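Local coordinates for DUF3248 domain-containing protein (Thermus thermophilus, PDB 2E6X) that is of unknown function, belongs to the DUF3248 family and forms a two-chain assembly in the crystal, at residues E52-R55 with L56-G60; M1-D4 with L5-L9. One frame throughout, in Å; residues are numbered along the deposited sequence.

Contact 1: E52-R55 with L56-G60; sequences EMRR and LVQEG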
ATOM      1  N   GLU A  52       8.398  -1.731  12.970  1.00 14.26           N
ATOM      2  CA  GLU A  52       9.035  -2.716  12.135  1.00 16.11           C
ATOM      3  C   GLU A  52       8.649  -2.400  10.689  1.00 15.06           C
ATOM      4  O   GLU A  52       9.463  -2.534   9.802  1.00 12.26           O
ATOM      5  CB  GLU A  52       8.587  -4.149  12.470  1.00 16.13           C
ATOM      6  CG  GLU A  52       9.605  -5.161  11.895  1.00 22.00           C
ATOM      7  CD  GLU A  52       9.259  -6.644  12.065  1.00 26.58           C
ATOM      8  OE1 GLU A  52       8.652  -7.052  13.086  1.00 25.19           O
ATOM      9  OE2 GLU A  52       9.626  -7.417  11.151  1.00 28.66           O
HETATM   10  N   MSE A  53       7.388  -2.044  10.463  1.00 13.95           N
HETATM   11  CA  MSE A  53       6.928  -1.700   9.119  1.00 15.41           C
HETATM   12  C   MSE A  53       7.700  -0.507   8.595  1.00 11.29           C
HETATM   13  O   MSE A  53       8.079  -0.487   7.439  1.00 13.41           O
HETATM   14  CB  MSE A  53       5.432  -1.365   9.085  1.00 13.48           C
HETATM   15  CG  MSE A  53       4.499  -2.538   9.337  1.00 22.29           C
HETATM   16 SE   MSE A  53       2.640  -2.014   8.967  1.00 35.24          SE
HETATM   17  CE  MSE A  53       3.057  -0.350   8.063  1.00 14.65           C
ATOM     18  N   ARG A  54       7.965   0.476   9.449  1.00  8.34           N
ATOM     19  CA  ARG A  54       8.685   1.641   8.979  1.00 10.74           C
ATOM     20  C   ARG A  54      10.100   1.213   8.556  1.00  9.63           C
ATOM     21  O   ARG A  54      10.574   1.570   7.484  1.00  8.85           O
ATOM     22  CB  ARG A  54       8.727   2.730  10.083  1.00 10.41           C
ATOM     23  CG  ARG A  54       9.711   3.838   9.811  1.00  9.80           C
ATOM     24  CD  ARG A  54       9.749   4.816  11.009  1.00 15.06           C
ATOM     25  NE  ARG A  54      10.786   5.830  10.856  1.00 12.67           N
ATOM     26  CZ  ARG A  54      12.035   5.699  11.299  1.00 18.81           C
ATOM     27  NH1 ARG A  54      12.420   4.577  11.940  1.00 15.84           N
ATOM     28  NH2 ARG A  54      12.908   6.698  11.114  1.00 18.61           N
ATOM     29  N   ARG A  55      10.751   0.421   9.405  1.00 10.93           N
ATOM     30  CA  ARG A  55      12.103  -0.069   9.131  1.00 12.91           C
ATOM     31  C   ARG A  55      12.187  -0.800   7.767  1.00 10.68           C
ATOM     32  O   ARG A  55      13.071  -0.556   6.943  1.00 11.47           O
ATOM     33  CB  ARG A  55      12.546  -1.029  10.247  1.00 13.34           C
ATOM     34  CG  ARG A  55      13.838  -1.802   9.909  1.00 28.08           C
ATOM     35  CD  ARG A  55      14.327  -2.752  11.020  1.00 31.35           C
ATOM     36  NE  ARG A  55      13.593  -4.021  11.113  1.00 34.02           N
ATOM     37  CZ  ARG A  55      13.721  -5.045  10.261  1.00 35.47           C
ATOM     38  NH1 ARG A  55      14.562  -4.963   9.240  1.00 33.68           N
ATOM     39  NH2 ARG A  55      12.998  -6.155  10.424  1.00 33.54           N
ATOM     40  N   LEU A  56      11.238  -1.687   7.548  1.00  7.14           N
ATOM     41  CA  LEU A  56      11.209  -2.478   6.326  1.00  8.21           C
ATOM     42  C   LEU A  56      10.979  -1.600   5.087  1.00  6.70           C
ATOM     43  O   LEU A  56      11.625  -1.802   4.048  1.00  9.63           O
ATOM     44  CB  LEU A  56      10.149  -3.576   6.490  1.00  6.81           C
ATOM     45  CG  LEU A  56      10.544  -4.701   7.482  1.00  8.38           C
ATOM     46  CD1 LEU A  56       9.354  -5.606   7.718  1.00 12.53           C
ATOM     47  CD2 LEU A  56      11.755  -5.551   6.931  1.00  7.55           C
ATOM     48  N   VAL A  57      10.105  -0.613   5.186  1.00  6.70           N
ATOM     49  CA  VAL A  57       9.871   0.246   4.032  1.00  9.30           C
ATOM     50  C   VAL A  57      11.133   1.061   3.814  1.00  9.96           C
ATOM     51  O   VAL A  57      11.644   1.126   2.700  1.00  7.25           O
ATOM     52  CB  VAL A  57       8.660   1.179   4.238  1.00  7.47           C
ATOM     53  CG1 VAL A  57       8.535   2.157   2.984  1.00 11.11           C
ATOM     54  CG2 VAL A  57       7.388   0.311   4.360  1.00  6.70           C
ATOM     55  N   GLN A  58      11.644   1.663   4.877  1.00  8.58           N
ATOM     56  CA  GLN A  58      12.874   2.439   4.720  1.00 10.21           C
ATOM     57  C   GLN A  58      14.034   1.624   4.139  1.00 10.90           C
ATOM     58  O   GLN A  58      14.788   2.162   3.349  1.00 11.20           O
ATOM     59  CB  GLN A  58      13.286   3.100   6.046  1.00  8.50           C
ATOM     60  CG  GLN A  58      12.272   4.189   6.447  1.00 10.35           C
ATOM     61  CD  GLN A  58      12.767   5.056   7.567  1.00 10.17           C
ATOM     62  OE1 GLN A  58      13.355   4.567   8.503  1.00 12.71           O
ATOM     63  NE2 GLN A  58      12.531   6.360   7.468  1.00 12.07           N
ATOM     64  N   GLU A  59      14.196   0.355   4.509  1.00  7.76           N
ATOM     65  CA  GLU A  59      15.304  -0.410   3.899  1.00 10.88           C
ATOM     66  C   GLU A  59      14.942  -0.964   2.498  1.00 11.73           C
ATOM     67  O   GLU A  59      15.734  -1.671   1.857  1.00  8.06           O
ATOM     68  CB  GLU A  59      15.716  -1.552   4.817  1.00 15.41           C
ATOM     69  CG  GLU A  59      15.994  -1.085   6.232  1.00 18.97           C
ATOM     70  CD  GLU A  59      16.287  -2.212   7.190  1.00 21.27           C
ATOM     71  OE1 GLU A  59      15.613  -3.267   7.127  1.00 17.43           O
ATOM     72  OE2 GLU A  59      17.177  -2.029   8.039  1.00 26.06           O
ATOM     73  N   GLY A  60      13.757  -0.635   2.004  1.00  7.28           N
ATOM     74  CA  GLY A  60      13.383  -1.157   0.707  1.00 12.77           C
ATOM     75  C   GLY A  60      13.009  -2.637   0.692  1.00 12.59           C
ATOM     76  O   GLY A  60      12.836  -3.227  -0.398  1.00 10.13           O
TER
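Arg55 reaches forward over Leu56 to Glu59, and its side chain carries most of this contact along the helix. Its CB sits against the backbone N of Leu56. CG, trans to the backbone N (chi1 169°), continues along the helix and comes 3.6 Å from Glu59 OE1, and CD still runs beside the Glu59 carboxylate. There the chain bends (chi3 78°), which swings the guanidinium back over Leu56: CD2 of that leucine lies 3.7 Å from Arg55 NH1, and its CG sits above one face, offset toward the rim. At the tip, Arg55 NH1 makes a salt bridge to Glu59 OE1 at 2.9 Å. The oxygen lies at the guanidinium edge, but the N-H points poorly, at 124°, which makes the hydrogen bond within the bridge weak; the carboxylate stands steeply to the guanidinium plane. Arg55 NH2 looks the other way, to a long 3.7 Å salt bridge with Glu52 OE2, and also pairs with Asp24; Arg61 is a second partner of Glu59. Leu56 thus lies beneath a chain of charges, with CD1 alongside Glu52 and other contacts on Leu26 and Leu48.

On another flank, Gln58 OE1 rests over the centre of the Arg54 guanidinium, 3.3 Å from CZ, a face approach without a hydrogen bond. Arg54 instead spends its charge on Glu68 of the second subunit, to which Gln58 NE2 adds a weak bond.

Backbone bonds from Leu56, Val57, Gln58 and Glu59 run back four residues; the one from Gln58 N to Arg54 O is 2.8 Å. Gly60, at positive phi, then ends the helix in a Schellman motif, so these are the last two turns of an amphipathic helix, with i to i+3 and i to i+4 salt bridges joining Glu52, Arg55 and Glu59 along one side.

Contact 2: M1-D4 with L5-L9; sequences MEKD and LLDKL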
HETATM    1  N   MSE A   1      -6.537  13.051  -6.126  1.00 35.27           N
HETATM    2  CA  MSE A   1      -6.390  11.932  -5.158  1.00 34.18           C
HETATM    3  C   MSE A   1      -6.955  10.639  -5.758  1.00 30.01           C
HETATM    4  O   MSE A   1      -8.136  10.570  -6.132  1.00 26.82           O
HETATM    5  CB  MSE A   1      -7.122  12.272  -3.863  1.00 40.63           C
HETATM    6  CG  MSE A   1      -6.550  11.560  -2.654  1.00 44.57           C
HETATM    7 SE   MSE A   1      -5.236  12.646  -1.758  1.00 51.14          SE
HETATM    8  CE  MSE A   1      -3.787  12.549  -3.049  1.00 49.57           C
ATOM      9  N   GLU A   2      -6.112   9.613  -5.834  1.00 24.63           N
ATOM     10  CA  GLU A   2      -6.491   8.325  -6.429  1.00 22.88           C
ATOM     11  C   GLU A   2      -7.742   7.657  -5.857  1.00 22.55           C
ATOM     12  O   GLU A   2      -8.570   7.181  -6.609  1.00 20.39           O
ATOM     13  CB  GLU A   2      -5.323   7.338  -6.324  1.00 23.93           C
ATOM     14  CG  GLU A   2      -5.569   6.014  -7.050  1.00 20.49           C
ATOM     15  CD  GLU A   2      -5.606   6.163  -8.550  1.00 24.66           C
ATOM     16  OE1 GLU A   2      -5.997   5.178  -9.240  1.00 16.31           O
ATOM     17  OE2 GLU A   2      -5.238   7.267  -9.044  1.00 18.04           O
ATOM     18  N   LYS A   3      -7.867   7.598  -4.531  1.00 21.51           N
ATOM     19  CA  LYS A   3      -9.023   6.942  -3.898  1.00 23.90           C
ATOM     20  C   LYS A   3     -10.319   7.603  -4.379  1.00 26.01           C
ATOM     21  O   LYS A   3     -11.304   6.932  -4.713  1.00 24.36           O
ATOM     22  CB  LYS A   3      -8.884   7.026  -2.363  1.00 25.60           C
ATOM     23  CG  LYS A   3      -9.936   6.290  -1.535  1.00 30.37           C
ATOM     24  CD  LYS A   3      -9.533   6.302  -0.040  1.00 36.45           C
ATOM     25  CE  LYS A   3     -10.595   5.708   0.898  1.00 40.03           C
ATOM     26  NZ  LYS A   3     -10.822   4.249   0.687  1.00 44.35           N
ATOM     27  N   ASP A   4     -10.285   8.922  -4.438  1.00 28.14           N
ATOM     28  CA  ASP A   4     -11.417   9.715  -4.887  1.00 32.14           C
ATOM     29  C   ASP A   4     -11.774   9.370  -6.323  1.00 29.88           C
ATOM     30  O   ASP A   4     -12.946   9.142  -6.635  1.00 29.05           O
ATOM     31  CB  ASP A   4     -11.088  11.210  -4.822  1.00 40.14           C
ATOM     32  CG  ASP A   4     -12.041  12.042  -5.665  1.00 47.34           C
ATOM     33  OD1 ASP A   4     -13.263  11.967  -5.391  1.00 51.47           O
ATOM     34  OD2 ASP A   4     -11.576  12.750  -6.598  1.00 50.03           O
ATOM     35  N   LEU A   5     -10.764   9.363  -7.194  1.00 27.57           N
ATOM     36  CA  LEU A   5     -10.980   9.042  -8.601  1.00 25.38           C
ATOM     37  C   LEU A   5     -11.722   7.705  -8.701  1.00 22.43           C
ATOM     38  O   LEU A   5     -12.769   7.613  -9.330  1.00 20.02           O
ATOM     39  CB  LEU A   5      -9.644   8.939  -9.344  1.00 26.96           C
ATOM     40  CG  LEU A   5      -9.758   8.431 -10.787  1.00 24.41           C
ATOM     41  CD1 LEU A   5     -10.237   9.559 -11.640  1.00 25.59           C
ATOM     42  CD2 LEU A   5      -8.451   7.919 -11.307  1.00 24.61           C
ATOM     43  N   LEU A   6     -11.191   6.688  -8.041  1.00 19.97           N
ATOM     44  CA  LEU A   6     -11.790   5.378  -8.082  1.00 20.33           C
ATOM     45  C   LEU A   6     -13.194   5.388  -7.486  1.00 21.07           C
ATOM     46  O   LEU A   6     -14.075   4.711  -8.002  1.00 20.07           O
ATOM     47  CB  LEU A   6     -10.894   4.375  -7.382  1.00 21.18           C
ATOM     48  CG  LEU A   6      -9.498   4.280  -8.001  1.00 20.78           C
ATOM     49  CD1 LEU A   6      -8.736   3.132  -7.310  1.00 24.02           C
ATOM     50  CD2 LEU A   6      -9.594   4.013  -9.512  1.00 21.03           C
ATOM     51  N   ASP A   7     -13.404   6.150  -6.421  1.00 23.61           N
ATOM     52  CA  ASP A   7     -14.730   6.264  -5.816  1.00 30.04           C
ATOM     53  C   ASP A   7     -15.749   6.667  -6.914  1.00 29.35           C
ATOM     54  O   ASP A   7     -16.854   6.128  -6.978  1.00 28.73           O
ATOM     55  CB  ASP A   7     -14.733   7.336  -4.704  1.00 34.90           C
ATOM     56  CG  ASP A   7     -13.970   6.905  -3.445  1.00 41.51           C
ATOM     57  OD1 ASP A   7     -13.286   5.863  -3.479  1.00 45.26           O
ATOM     58  OD2 ASP A   7     -14.044   7.615  -2.410  1.00 43.81           O
ATOM     59  N   LYS A   8     -15.363   7.603  -7.783  1.00 27.28           N
ATOM     60  CA  LYS A   8     -16.253   8.073  -8.853  1.00 27.81           C
ATOM     61  C   LYS A   8     -16.594   7.003  -9.883  1.00 25.57           C
ATOM     62  O   LYS A   8     -17.545   7.162 -10.634  1.00 25.61           O
ATOM     63  CB  LYS A   8     -15.642   9.272  -9.586  1.00 25.07           C
ATOM     64  CG  LYS A   8     -15.221  10.408  -8.684  1.00 29.78           C
ATOM     65  CD  LYS A   8     -16.329  10.841  -7.735  1.00 35.49           C
ATOM     66  CE  LYS A   8     -15.772  11.686  -6.577  1.00 36.77           C
ATOM     67  NZ  LYS A   8     -16.834  12.458  -5.829  1.00 40.68           N
ATOM     68  N   LEU A   9     -15.809   5.932  -9.926  1.00 26.38           N
ATOM     69  CA  LEU A   9     -16.028   4.819 -10.862  1.00 27.64           C
ATOM     70  C   LEU A   9     -16.696   3.647 -10.144  1.00 29.00           C
ATOM     71  O   LEU A   9     -16.853   2.568 -10.716  1.00 28.18           O
ATOM     72  CB  LEU A   9     -14.700   4.278 -11.406  1.00 29.37           C
ATOM     73  CG  LEU A   9     -13.953   4.770 -12.650  1.00 31.25           C
ATOM     74  CD1 LEU A   9     -14.962   5.024 -13.729  1.00 29.48           C
ATOM     75  CD2 LEU A   9     -13.157   6.022 -12.373  1.00 30.72           C
TER
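Glu2 bends over Leu6: the glutamate turns at chi2 (69°), which brings OE1 to 3.8 Å from CD2 and CG of the leucine, while OE2 passes 4.0 Å from CD2 of Leu5. Leu6 also lays its CG 3.3 Å from the carbonyl O of Glu2. The carboxylate therefore has hydrocarbon beside both oxygens, and it is buried; OE2 accepts a hydrogen bond from the backbone N of Leu48 of the second subunit. With an alanine in place of Leu6, OE1 of Glu2 is likely to lose the branched hydrocarbon it rests against, leaving a gap beside a carboxylate then held mainly by its bond to the second subunit.

Asp7 packs back against the preceding turn. Its CG stands anti to the carbonyl carbon (chi1 -71°), a setting that turns the carboxylate back toward the Lys3 backbone, where Asp7 OD1 lies 2.6 Å from Lys3 O. The opposite charges of the two side chains may still attract, though Lys3 NZ stays 5.1 Å from Asp7 OD1 and does not touch it. Further along, Lys8 folds its aliphatic part over the carbonyl O of Asp4, with CG at 3.3 Å. A long salt bridge between the two side chains is possible but doubtful, since OD1 of Asp4 is not reliably placed.

All this sits on the short N-terminal helix 2-8, whose four backbone bonds, Leu5 to Met1 through Lys8 to Asp4, follow the regular i to i+4 pattern. The bond from Leu6 N to Glu2 O, 3.0 Å and nearly straight at 174°, holds in place the two residues whose side chains meet.

Beyond the helix, the second subunit supplies the next layer: its Met53 packs on Glu2, its Leu48 on Leu5 and its Arg16 on Met1, while its Asn47 weakly binds the N of Met1.

How the contacts relate
Contact 2 comes first along the chain, on helix 2-8, and contact 1 follows much later, on helix 50-58. Between them run strands 13-19 and 26-32 and helix 36-41, and strand 62-66 follows to complete a mixed three-stranded sheet. The centres of the two contacts are 28 Å apart, with about 16 Å between nearest atoms, so they do not touch within one chain. The second subunit links them: Met53, in contact 1, is a residue whose copy in that subunit packs on Glu2 of contact 2. Both helices thus contribute to the subunit interface, consistent with a dimer in which the N-terminal helix reaches the partner's helix 50-58.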